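Local coordinates for protein 5-ketofructose reductase (Gluconobacter sp., PDB 7COK) that reduces 5-ketofructose, probably to fructose with a nicotinamide cofactor, as a member of a novel class in the shikimate dehydrogenase family, at residues S8-S13 with M60-F65; H78-A83 with E99-G104; T152-D157 with Q179-K184; T220-V225 with R233-A238. All coordinates share one frame; numbering follows the deposited sequence.

The four contacts fall into two pairs, one in each domain of the shikimate dehydrogenase fold. Contacts 1 and 2 belong to the mixed sheet of the substrate-binding domain; their centres lie about 14 Å apart and they touch directly, Phe65 CE2 standing 3.9 Å from Leu102 CD2. Contacts 3 and 4 share the parallel sheet of the Rossmann-type domain, with centres about 17 Å apart and nearest atoms about 8 Å apart. The two pairs sit on opposite sides of the chain's centre; contacts 1 and 3 are about 41 Å apart between centres. The structure is ligand-free, so no contact is placed against a bound substrate or cofactor; in this family the active site lies between the two domains.

Contact 1 of 4, residues S8-S13 with M60-F65; sequences SILTGS and MEWVGF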
loop_
_atom_site.group_PDB
_atom_site.type_symbol
_atom_site.label_atom_id
_atom_site.label_comp_id
_atom_site.label_asym_id
_atom_site.label_seq_id
_atom_site.Cartn_x
_atom_site.Cartn_y
_atom_site.Cartn_z
ATOM N N SER A 8 -0.648 7.972 -4.898
ATOM C CA SER A 8 -1.924 7.858 -4.172
ATOM C C SER A 8 -1.731 8.110 -2.687
ATOM O O SER A 8 -0.677 7.803 -2.140
ATOM C CB SER A 8 -2.518 6.459 -4.355
ATOM O OG SER A 8 -2.595 6.087 -5.724
ATOM N N ILE A 9 -2.756 8.640 -2.034
ATOM C CA ILE A 9 -2.791 8.776 -0.575
ATOM C C ILE A 9 -2.845 7.348 -0.029
ATOM O O ILE A 9 -3.606 6.508 -0.544
ATOM C CB ILE A 9 -4.033 9.585 -0.109
ATOM C CG1 ILE A 9 -4.009 11.041 -0.629
ATOM C CG2 ILE A 9 -4.191 9.486 1.412
ATOM C CD1 ILE A 9 -5.337 11.785 -0.602
ATOM N N LEU A 10 -2.023 7.056 0.989
ATOM C CA LEU A 10 -1.933 5.699 1.519
ATOM C C LEU A 10 -2.517 5.626 2.911
ATOM O O LEU A 10 -2.222 6.457 3.771
ATOM C CB LEU A 10 -0.480 5.212 1.539
ATOM C CG LEU A 10 0.181 5.172 0.146
ATOM C CD1 LEU A 10 1.656 4.837 0.285
ATOM C CD2 LEU A 10 -0.546 4.182 -0.778
ATOM N N THR A 11 -3.374 4.629 3.091
ATOM C CA THR A 11 -3.964 4.228 4.353
ATOM C C THR A 11 -3.918 2.695 4.353
ATOM O O THR A 11 -3.549 2.085 3.334
ATOM C CB THR A 11 -5.440 4.707 4.475
ATOM O OG1 THR A 11 -6.251 4.125 3.435
ATOM C CG2 THR A 11 -5.556 6.223 4.417
ATOM N N GLY A 12 -4.267 2.053 5.474
ATOM C CA GLY A 12 -4.388 0.605 5.454
ATOM C C GLY A 12 -4.634 0.044 6.827
ATOM O O GLY A 12 -5.175 0.741 7.689
ATOM N N SER A 13 -4.195 -1.200 7.024
ATOM C CA SER A 13 -4.494 -1.946 8.243
ATOM C C SER A 13 -3.381 -2.900 8.624
ATOM O O SER A 13 -2.719 -3.462 7.754
ATOM C CB SER A 13 -5.794 -2.732 8.035
ATOM O OG SER A 13 -6.063 -3.654 9.084
ATOM N N MET A 60 6.798 5.670 5.034
ATOM C CA MET A 60 6.164 5.590 3.719
ATOM C C MET A 60 5.135 6.677 3.561
ATOM O O MET A 60 4.468 6.734 2.521
ATOM C CB MET A 60 5.495 4.239 3.491
ATOM C CG MET A 60 6.408 3.044 3.464
ATOM S SD MET A 60 5.455 1.527 3.481
ATOM C CE MET A 60 6.739 0.322 3.801
ATOM N N GLU A 61 4.967 7.512 4.598
ATOM C CA GLU A 61 4.102 8.705 4.545
ATOM C C GLU A 61 2.613 8.379 4.328
ATOM O O GLU A 61 1.868 9.132 3.695
ATOM C CB GLU A 61 4.647 9.745 3.541
ATOM C CG GLU A 61 6.101 10.102 3.896
ATOM C CD GLU A 61 6.647 11.381 3.288
ATOM O OE1 GLU A 61 5.934 12.068 2.529
ATOM O OE2 GLU A 61 7.821 11.699 3.606
ATOM N N TRP A 62 2.168 7.254 4.878
ATOM C CA TRP A 62 0.739 7.034 5.061
ATOM C C TRP A 62 0.092 8.144 5.893
ATOM O O TRP A 62 0.772 8.808 6.695
ATOM C CB TRP A 62 0.515 5.705 5.766
ATOM C CG TRP A 62 0.948 4.437 5.025
ATOM C CD1 TRP A 62 1.926 4.308 4.067
ATOM C CD2 TRP A 62 0.457 3.122 5.273
ATOM N NE1 TRP A 62 2.037 2.997 3.665
ATOM C CE2 TRP A 62 1.174 2.238 4.403
ATOM C CE3 TRP A 62 -0.526 2.588 6.137
ATOM C CZ2 TRP A 62 0.942 0.842 4.373
ATOM C CZ3 TRP A 62 -0.763 1.197 6.105
ATOM C CH2 TRP A 62 -0.022 0.339 5.225
ATOM N N VAL A 63 -1.211 8.319 5.738
ATOM C CA VAL A 63 -1.936 9.316 6.530
ATOM C C VAL A 63 -2.705 8.705 7.686
ATOM O O VAL A 63 -3.202 9.413 8.570
ATOM C CB VAL A 63 -2.850 10.227 5.674
ATOM C CG1 VAL A 63 -2.023 10.924 4.590
ATOM C CG2 VAL A 63 -3.971 9.419 5.064
ATOM N N GLY A 64 -2.808 7.382 7.683
ATOM C CA GLY A 64 -3.520 6.673 8.728
ATOM C C GLY A 64 -3.505 5.189 8.520
ATOM O O GLY A 64 -3.175 4.714 7.437
ATOM N N PHE A 65 -3.861 4.465 9.579
ATOM C CA PHE A 65 -4.053 3.026 9.477
ATOM C C PHE A 65 -4.956 2.532 10.588
ATOM O O PHE A 65 -5.059 3.181 11.609
ATOM C CB PHE A 65 -2.708 2.272 9.498
ATOM C CG PHE A 65 -1.863 2.520 10.725
ATOM C CD1 PHE A 65 -1.993 1.707 11.869
ATOM C CD2 PHE A 65 -0.908 3.544 10.727
ATOM C CE1 PHE A 65 -1.180 1.931 12.998
ATOM C CE2 PHE A 65 -0.077 3.749 11.847
ATOM C CZ PHE A 65 -0.223 2.953 12.980
HETATM O O HOH W 1 -0.096 9.200 1.771
#
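Leu10 packs on the indole of Trp62, their side chains crossing at about a right angle. Leu10 CB sits over the five-membered ring, 3.9 Å from its centroid and 23° off the normal, a CH-pi contact. Farther along the indole, Trp62 CZ3 lies 3.7 Å from Gly12 CA; the ring sits close to Gly12, which has no side chain there.

Aliphatic packing gathers on Val63, whose CG2 meets Ile9 CG2 at 3.7 Å and Thr11 CG2 at 3.6 Å; helix 248-264 adds Leu264 to this cluster.

Among polar links, Val63 N donates to Leu10 O over 2.9 Å, nearly straight at 165°. A water accepts from Leu10 N and donates to Glu61 O, bridging the two segments where the Schellman turn ends helix 50-59. CA-H...O contacts continue the pairing: Thr11 CA lies 3.2 Å from Gly64 O, and Phe65 CA 3.1 Å from Gly12 O.

Strands 9-15 and 64-67 are parallel neighbours in the substrate-binding domain. The chemistry implies a junction held by the Val63-Leu10 backbone bond, a water and a buried indole, whose NE1 has no modelled partner and whose ring also packs on Met60 of the second subunit.

Contact 2 of 4, residues H78-A83 with E99-G104; sequences HLDDIA and EGKLIG
Leu102 O is gripped by two successive backbone amides, Asp80 N at 2.8 Å and Asp81 N at 3.2 Å, both in the carbonyl plane. This fork opens a short parallel beta pairing at the edge of the substrate-binding domain's mixed sheet, where strand 81-82 lies beside strand 101-105. The pairing continues as Gly104 N donates to Asp81 O and Ala83 N to Gly104 O, each with an N-H...O angle of 176°. Ala83 is also the N-cap of the following helix, 84-89, so the pairing runs right up to the helix start.

The Asp80 carboxylate closes the other end. Its chi1 of -65° places CG beside its own backbone N, and OD2 takes Leu102 N on the anti lone pair at 2.8 Å. Both polar backbone atoms of Leu102 are thus held by Asp80. Lys101 NZ stays 5.6 Å from Asp80 OD1 and may feel a weak attraction, without a salt bridge.

On the apolar side, Leu79 and Leu102 cross at about a right angle, and both reach Val95 of strand 94-98. Gly104 leaves room for Leu79 CD1, which lies 3.8 Å from Gly104 CA. Next to Asp80, Leu102 CD1 comes to 3.3 Å from His78 O.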
loop_
_atom_site.group_PDB
_atom_site.type_symbol
_atom_site.label_atom_id
_atom_site.label_comp_id
_atom_site.label_asym_id
_atom_site.label_seq_id
_atom_site.Cartn_x
_atom_site.Cartn_y
_atom_site.Cartn_z
ATOM N N HIS A 78 3.282 2.418 20.796
ATOM C CA HIS A 78 3.969 3.009 19.653
ATOM C C HIS A 78 3.418 4.357 19.194
ATOM O O HIS A 78 3.854 4.895 18.165
ATOM C CB HIS A 78 3.952 2.018 18.497
ATOM C CG HIS A 78 4.360 0.638 18.888
ATOM N ND1 HIS A 78 5.617 0.340 19.374
ATOM C CD2 HIS A 78 3.665 -0.522 18.900
ATOM C CE1 HIS A 78 5.680 -0.951 19.647
ATOM N NE2 HIS A 78 4.510 -1.495 19.375
ATOM N N LEU A 79 2.508 4.921 19.979
ATOM C CA LEU A 79 1.813 6.158 19.611
ATOM C C LEU A 79 2.348 7.371 20.337
ATOM O O LEU A 79 2.992 7.237 21.386
ATOM C CB LEU A 79 0.305 6.025 19.882
ATOM C CG LEU A 79 -0.357 4.812 19.222
ATOM C CD1 LEU A 79 -1.793 4.679 19.679
ATOM C CD2 LEU A 79 -0.275 4.832 17.697
ATOM N N ASP A 80 2.052 8.548 19.784
ATOM C CA ASP A 80 2.466 9.831 20.359
ATOM C C ASP A 80 1.364 10.455 21.207
ATOM O O ASP A 80 1.649 11.216 22.154
ATOM C CB ASP A 80 2.883 10.814 19.261
ATOM C CG ASP A 80 4.130 10.371 18.500
ATOM O OD1 ASP A 80 5.230 10.337 19.102
ATOM O OD2 ASP A 80 4.021 10.080 17.295
ATOM N N ASP A 81 0.115 10.158 20.862
ATOM C CA ASP A 81 -1.063 10.734 21.514
ATOM C C ASP A 81 -2.189 9.709 21.494
ATOM O O ASP A 81 -2.300 8.919 20.553
ATOM C CB ASP A 81 -1.488 11.984 20.733
ATOM C CG ASP A 81 -2.642 12.752 21.393
ATOM O OD1 ASP A 81 -2.569 13.024 22.611
ATOM O OD2 ASP A 81 -3.591 13.142 20.683
ATOM N N ILE A 82 -3.020 9.724 22.535
ATOM C CA ILE A 82 -4.161 8.827 22.708
ATOM C C ILE A 82 -5.386 9.679 23.041
ATOM O O ILE A 82 -5.388 10.395 24.045
ATOM C CB ILE A 82 -3.888 7.806 23.849
ATOM C CG1 ILE A 82 -2.569 7.057 23.616
ATOM C CG2 ILE A 82 -5.050 6.832 24.026
ATOM C CD1 ILE A 82 -2.562 6.154 22.408
ATOM N N ALA A 83 -6.415 9.588 22.198
ATOM C CA ALA A 83 -7.679 10.298 22.397
ATOM C C ALA A 83 -8.427 9.795 23.631
ATOM O O ALA A 83 -8.149 8.705 24.122
ATOM C CB ALA A 83 -8.552 10.166 21.158
ATOM N N GLU A 99 1.753 15.036 10.320
ATOM C CA GLU A 99 3.120 15.571 10.304
ATOM C C GLU A 99 4.099 14.694 11.122
ATOM O O GLU A 99 4.836 15.184 11.990
ATOM C CB GLU A 99 3.136 17.051 10.743
ATOM C CG GLU A 99 2.058 17.927 10.105
ATOM C CD GLU A 99 2.196 19.407 10.442
ATOM O OE1 GLU A 99 2.302 19.754 11.638
ATOM O OE2 GLU A 99 2.183 20.232 9.502
ATOM N N GLY A 100 4.072 13.383 10.845
ATOM C CA GLY A 100 4.943 12.411 11.510
ATOM C C GLY A 100 4.475 11.937 12.885
ATOM O O GLY A 100 5.068 11.016 13.443
ATOM N N LYS A 101 3.415 12.555 13.417
ATOM C CA LYS A 101 2.887 12.237 14.752
ATOM C C LYS A 101 1.796 11.183 14.668
ATOM O O LYS A 101 0.914 11.270 13.823
ATOM C CB LYS A 101 2.306 13.500 15.382
ATOM C CG LYS A 101 2.536 13.650 16.872
ATOM C CD LYS A 101 2.454 15.117 17.248
ATOM C CE LYS A 101 3.197 15.423 18.544
ATOM N NZ LYS A 101 2.388 15.073 19.743
ATOM N N LEU A 102 1.851 10.201 15.561
ATOM C CA LEU A 102 0.895 9.094 15.550
ATOM C C LEU A 102 -0.149 9.290 16.638
ATOM O O LEU A 102 0.171 9.259 17.820
ATOM C CB LEU A 102 1.598 7.750 15.728
ATOM C CG LEU A 102 2.651 7.362 14.686
ATOM C CD1 LEU A 102 3.745 6.513 15.308
ATOM C CD2 LEU A 102 1.994 6.650 13.516
ATOM N N ILE A 103 -1.394 9.491 16.214
ATOM C CA ILE A 103 -2.512 9.833 17.095
ATOM C C ILE A 103 -3.506 8.674 17.088
ATOM O O ILE A 103 -4.069 8.348 16.045
ATOM C CB ILE A 103 -3.205 11.135 16.621
ATOM C CG1 ILE A 103 -2.168 12.246 16.457
ATOM C CG2 ILE A 103 -4.329 11.542 17.574
ATOM C CD1 ILE A 103 -2.473 13.200 15.323
ATOM N N GLY A 104 -3.695 8.053 18.248
ATOM C CA GLY A 104 -4.577 6.882 18.386
ATOM C C GLY A 104 -6.006 7.198 18.807
ATOM O O GLY A 104 -6.240 7.943 19.762
#

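Contact 3 of 4, residues T152-D157 with Q179-K184; sequences TIVNRD and QAWSGK
Trp181 and Val154 make the tightly packed part of this contact, in the beta-alpha-beta unit of strand 150-155, helix 158-171 and strand 175-180 of the Rossmann-type domain. Val154 CG1 lies over one face of the indole, 4.1 Å from the centroid of the five-membered ring and offset toward the rim, a CH-pi contact with side chains crossing at about a right angle. The Trp181 chi1 of -160° sets CG anti to the backbone N, 3.7 Å from Val154 CG1. The buried indole donates from NE1 to Pro210 O and packs on Leu130 of strand 126-130.

The parallel strands are joined by Gln179 N to Ile153 O at 2.9 Å and Asn155 N to Gln179 O at 3.2 Å. Where strand 175-180 ends, Trp181 N still bonds Asn155 O, but from 63° above the carbonyl plane.

The solvent side is looser. Ala180 and Arg156 are exposed, the bent Gln179 chain turns NE2 to Glu177, and the Arg156 guanidinium has Trp181 O over one face, with NH1 3.6 Å away.

Separately, Asn155, whose side chain touches Ala132 in the probable Rossmann glycine loop, sends ND2 to Asp157 O at 2.8 Å.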
loop_
_atom_site.group_PDB
_atom_site.type_symbol
_atom_site.label_atom_id
_atom_site.label_comp_id
_atom_site.label_asym_id
_atom_site.label_seq_id
_atom_site.Cartn_x
_atom_site.Cartn_y
_atom_site.Cartn_z
ATOM N N THR A 152 -26.396 -0.861 31.830
ATOM C CA THR A 152 -26.445 -2.194 32.448
ATOM C C THR A 152 -25.740 -3.130 31.479
ATOM O O THR A 152 -26.093 -3.159 30.293
ATOM C CB THR A 152 -27.893 -2.687 32.707
ATOM O OG1 THR A 152 -28.565 -1.800 33.606
ATOM C CG2 THR A 152 -27.888 -4.094 33.347
ATOM N N ILE A 153 -24.737 -3.863 31.966
ATOM C CA ILE A 153 -23.993 -4.812 31.146
ATOM C C ILE A 153 -24.364 -6.207 31.632
ATOM O O ILE A 153 -24.297 -6.475 32.830
ATOM C CB ILE A 153 -22.461 -4.580 31.194
ATOM C CG1 ILE A 153 -22.127 -3.133 30.799
ATOM C CG2 ILE A 153 -21.763 -5.520 30.232
ATOM C CD1 ILE A 153 -22.043 -2.157 31.957
ATOM N N VAL A 154 -24.825 -7.044 30.713
ATOM C CA VAL A 154 -25.402 -8.363 31.013
ATOM C C VAL A 154 -24.480 -9.411 30.405
ATOM O O VAL A 154 -24.127 -9.368 29.221
ATOM C CB VAL A 154 -26.874 -8.503 30.484
ATOM C CG1 VAL A 154 -27.528 -9.795 30.950
ATOM C CG2 VAL A 154 -27.738 -7.357 30.965
ATOM N N ASN A 155 -23.999 -10.322 31.249
ATOM C CA ASN A 155 -23.055 -11.330 30.791
ATOM C C ASN A 155 -23.172 -12.583 31.646
ATOM O O ASN A 155 -23.439 -12.491 32.838
ATOM C CB ASN A 155 -21.622 -10.775 30.890
ATOM C CG ASN A 155 -20.649 -11.478 29.953
ATOM O OD1 ASN A 155 -20.874 -11.577 28.748
ATOM N ND2 ASN A 155 -19.541 -11.968 30.516
ATOM N N ARG A 156 -22.982 -13.754 31.034
ATOM C CA ARG A 156 -23.024 -15.003 31.805
ATOM C C ARG A 156 -21.943 -14.967 32.870
ATOM O O ARG A 156 -22.219 -15.312 34.009
ATOM C CB ARG A 156 -22.903 -16.223 30.900
ATOM C CG ARG A 156 -24.090 -16.433 29.991
ATOM C CD ARG A 156 -24.114 -17.849 29.425
ATOM N NE ARG A 156 -24.458 -18.855 30.436
ATOM C CZ ARG A 156 -25.698 -19.153 30.840
ATOM N NH1 ARG A 156 -26.763 -18.532 30.331
ATOM N NH2 ARG A 156 -25.880 -20.076 31.762
ATOM N N ASP A 157 -20.743 -14.505 32.515
ATOM C CA ASP A 157 -19.699 -14.260 33.512
ATOM C C ASP A 157 -19.840 -12.813 33.951
ATOM O O ASP A 157 -19.316 -11.897 33.301
ATOM C CB ASP A 157 -18.313 -14.549 32.938
ATOM C CG ASP A 157 -17.186 -14.263 33.927
ATOM O OD1 ASP A 157 -17.454 -13.750 35.035
ATOM O OD2 ASP A 157 -16.021 -14.528 33.577
ATOM N N GLN A 179 -25.083 -7.290 35.552
ATOM C CA GLN A 179 -26.075 -8.323 35.875
ATOM C C GLN A 179 -25.662 -9.641 35.253
ATOM O O GLN A 179 -25.299 -9.701 34.067
ATOM C CB GLN A 179 -27.488 -7.937 35.392
ATOM C CG GLN A 179 -28.117 -6.776 36.152
ATOM C CD GLN A 179 -28.606 -7.141 37.557
ATOM O OE1 GLN A 179 -28.884 -8.305 37.864
ATOM N NE2 GLN A 179 -28.737 -6.128 38.407
ATOM N N ALA A 180 -25.715 -10.708 36.043
ATOM C CA ALA A 180 -25.463 -12.048 35.530
ATOM C C ALA A 180 -26.608 -12.416 34.609
ATOM O O ALA A 180 -27.776 -12.061 34.875
ATOM C CB ALA A 180 -25.353 -13.052 36.679
ATOM N N TRP A 181 -26.261 -13.109 33.531
ATOM C CA TRP A 181 -27.226 -13.518 32.513
ATOM C C TRP A 181 -27.621 -14.960 32.794
ATOM O O TRP A 181 -26.783 -15.867 32.720
ATOM C CB TRP A 181 -26.577 -13.423 31.140
ATOM C CG TRP A 181 -27.529 -13.353 29.989
ATOM C CD1 TRP A 181 -28.853 -13.706 29.969
ATOM C CD2 TRP A 181 -27.202 -12.937 28.674
ATOM N NE1 TRP A 181 -29.376 -13.503 28.720
ATOM C CE2 TRP A 181 -28.383 -13.032 27.899
ATOM C CE3 TRP A 181 -26.032 -12.456 28.074
ATOM C CZ2 TRP A 181 -28.418 -12.666 26.543
ATOM C CZ3 TRP A 181 -26.064 -12.095 26.721
ATOM C CH2 TRP A 181 -27.249 -12.207 25.973
ATOM N N SER A 182 -28.889 -15.153 33.152
ATOM C CA SER A 182 -29.445 -16.479 33.402
ATOM C C SER A 182 -30.843 -16.528 32.782
ATOM O O SER A 182 -31.758 -15.807 33.214
ATOM C CB SER A 182 -29.490 -16.757 34.904
ATOM O OG SER A 182 -29.964 -18.071 35.152
ATOM N N GLY A 183 -30.992 -17.376 31.769
ATOM C CA GLY A 183 -32.224 -17.490 30.995
ATOM C C GLY A 183 -32.473 -16.258 30.143
ATOM O O GLY A 183 -31.540 -15.495 29.846
ATOM N N LYS A 184 -33.732 -16.092 29.747
ATOM C CA LYS A 184 -34.205 -14.956 28.974
ATOM C C LYS A 184 -34.140 -13.692 29.819
ATOM O O LYS A 184 -34.919 -13.531 30.792
ATOM C CB LYS A 184 -35.651 -15.191 28.526
#

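Contact 4 of 4, residues T220-V225 with R233-A238; sequences TVVADV and RFLKDA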
loop_
_atom_site.group_PDB
_atom_site.type_symbol
_atom_site.label_atom_id
_atom_site.label_comp_id
_atom_site.label_asym_id
_atom_site.label_seq_id
_atom_site.Cartn_x
_atom_site.Cartn_y
_atom_site.Cartn_z
ATOM N N THR A 220 -38.547 1.124 22.637
ATOM C CA THR A 220 -37.155 0.720 22.869
ATOM C C THR A 220 -36.431 0.646 21.539
ATOM O O THR A 220 -36.912 0.023 20.591
ATOM C CB THR A 220 -37.060 -0.641 23.565
ATOM O OG1 THR A 220 -37.945 -0.669 24.686
ATOM C CG2 THR A 220 -35.625 -0.889 24.068
ATOM N N VAL A 221 -35.272 1.294 21.478
ATOM C CA VAL A 221 -34.385 1.226 20.314
ATOM C C VAL A 221 -33.541 -0.040 20.475
ATOM O O VAL A 221 -32.931 -0.243 21.518
ATOM C CB VAL A 221 -33.520 2.496 20.209
ATOM C CG1 VAL A 221 -32.545 2.401 19.039
ATOM C CG2 VAL A 221 -34.420 3.707 20.043
ATOM N N VAL A 222 -33.527 -0.886 19.450
ATOM C CA VAL A 222 -32.853 -2.183 19.531
ATOM C C VAL A 222 -31.755 -2.220 18.466
ATOM O O VAL A 222 -32.008 -2.005 17.285
ATOM C CB VAL A 222 -33.848 -3.352 19.357
ATOM C CG1 VAL A 222 -33.142 -4.669 19.564
ATOM C CG2 VAL A 222 -35.014 -3.260 20.328
ATOM N N ALA A 223 -30.528 -2.505 18.899
ATOM C CA ALA A 223 -29.350 -2.487 18.016
ATOM C C ALA A 223 -28.590 -3.805 18.131
ATOM O O ALA A 223 -28.614 -4.462 19.182
ATOM C CB ALA A 223 -28.459 -1.321 18.383
ATOM N N ASP A 224 -27.891 -4.152 17.074
ATOM C CA ASP A 224 -27.096 -5.364 17.033
ATOM C C ASP A 224 -25.777 -5.076 16.338
ATOM O O ASP A 224 -25.748 -4.554 15.235
ATOM C CB ASP A 224 -27.859 -6.449 16.277
ATOM C CG ASP A 224 -27.330 -7.843 16.535
ATOM O OD1 ASP A 224 -26.168 -8.042 16.966
ATOM O OD2 ASP A 224 -28.097 -8.780 16.323
ATOM N N VAL A 225 -24.668 -5.418 16.994
ATOM C CA VAL A 225 -23.324 -5.237 16.398
ATOM C C VAL A 225 -22.991 -6.218 15.266
ATOM O O VAL A 225 -22.095 -5.955 14.451
ATOM C CB VAL A 225 -22.183 -5.272 17.453
ATOM C CG1 VAL A 225 -22.467 -4.290 18.588
ATOM C CG2 VAL A 225 -21.948 -6.686 17.991
ATOM N N ARG A 233 -31.937 -12.523 13.503
ATOM C CA ARG A 233 -33.187 -12.956 14.145
ATOM C C ARG A 233 -33.632 -11.977 15.240
ATOM O O ARG A 233 -34.793 -11.600 15.295
ATOM C CB ARG A 233 -33.053 -14.381 14.690
ATOM C CG ARG A 233 -34.258 -14.899 15.444
ATOM C CD ARG A 233 -34.036 -16.319 15.937
ATOM N NE ARG A 233 -35.032 -16.698 16.940
ATOM C CZ ARG A 233 -34.837 -17.583 17.920
ATOM N NH1 ARG A 233 -33.672 -18.210 18.057
ATOM N NH2 ARG A 233 -35.820 -17.847 18.774
ATOM N N PHE A 234 -32.697 -11.599 16.110
ATOM C CA PHE A 234 -32.898 -10.615 17.158
ATOM C C PHE A 234 -33.519 -9.327 16.625
ATOM O O PHE A 234 -34.557 -8.902 17.123
ATOM C CB PHE A 234 -31.547 -10.382 17.841
ATOM C CG PHE A 234 -31.560 -9.356 18.920
ATOM C CD1 PHE A 234 -32.301 -9.552 20.092
ATOM C CD2 PHE A 234 -30.781 -8.212 18.800
ATOM C CE1 PHE A 234 -32.277 -8.602 21.102
ATOM C CE2 PHE A 234 -30.756 -7.248 19.809
ATOM C CZ PHE A 234 -31.503 -7.459 20.975
ATOM N N LEU A 235 -32.907 -8.725 15.593
ATOM C CA LEU A 235 -33.502 -7.520 14.995
ATOM C C LEU A 235 -34.834 -7.740 14.298
ATOM O O LEU A 235 -35.711 -6.869 14.383
ATOM C CB LEU A 235 -32.514 -6.832 14.063
ATOM C CG LEU A 235 -31.277 -6.236 14.767
ATOM C CD1 LEU A 235 -30.523 -5.440 13.718
ATOM C CD2 LEU A 235 -31.540 -5.378 16.003
ATOM N N LYS A 236 -34.989 -8.892 13.647
ATOM C CA LYS A 236 -36.257 -9.202 12.963
ATOM C C LYS A 236 -37.388 -9.357 13.958
ATOM O O LYS A 236 -38.486 -8.822 13.736
ATOM C CB LYS A 236 -36.131 -10.437 12.079
ATOM C CG LYS A 236 -35.322 -10.179 10.823
ATOM C CD LYS A 236 -35.061 -11.465 10.068
ATOM C CE LYS A 236 -34.641 -11.143 8.647
ATOM N NZ LYS A 236 -34.516 -12.378 7.834
ATOM N N ASP A 237 -37.101 -10.036 15.071
ATOM C CA ASP A 237 -38.048 -10.168 16.182
ATOM C C ASP A 237 -38.416 -8.810 16.782
ATOM O O ASP A 237 -39.595 -8.537 17.007
ATOM C CB ASP A 237 -37.512 -11.107 17.275
ATOM C CG ASP A 237 -37.344 -12.551 16.801
ATOM O OD1 ASP A 237 -38.001 -12.974 15.825
ATOM O OD2 ASP A 237 -36.534 -13.271 17.423
ATOM N N ALA A 238 -37.414 -7.951 17.016
ATOM C CA ALA A 238 -37.650 -6.607 17.548
ATOM C C ALA A 238 -38.532 -5.758 16.614
ATOM O O ALA A 238 -39.503 -5.131 17.065
ATOM C CB ALA A 238 -36.314 -5.917 17.813
#
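Val222 CG1 and Phe234 CG both stand anti to their own backbone N (chi1 -175° and 178°), and in these positions the valine methyl and the phenyl ring meet across the contact. The arrangement belongs to the beta-alpha-beta unit of strand 221-224, helix 233-240 and strand 245-246 in the Rossmann-type domain. The helix packs on the parallel sheet with its segment axis 8.5 Å from that of the strand, the two running nearly antiparallel at 164°, as expected of a crossover helix.

Val222 is central to the contact. Its CG1 lies 3.5 Å from both CE2 and CZ of Phe234, approaching the ring obliquely, and 3.8 Å from Ala238 CB, one helical turn later. Val222 CG1 also faces Leu235 CD2, which comes closer to the backbone, 3.6 Å from Val222 O. Leu235 then leans over the next inward-pointing residue, its CG 3.7 Å from Asp224 CB. Across the segments the contact is van der Waals, carbon to carbon and carbon to oxygen, with no direct hydrogen bond.

Asp224 is buried, and its oxygens are satisfied from outside the two segments. OD1 receives Asn196 ND2 and the backbone N of Ile226, while OD2 pairs with Thr232 OG1 just before the helix. Strand end, helix start and the neighbouring strand 193-196 are thereby tied together. Asp224 OD2 also lies at the phenyl ring edge, near its plane. Ala223 O meets that edge in plane, 3.6 Å from Phe234 CE2.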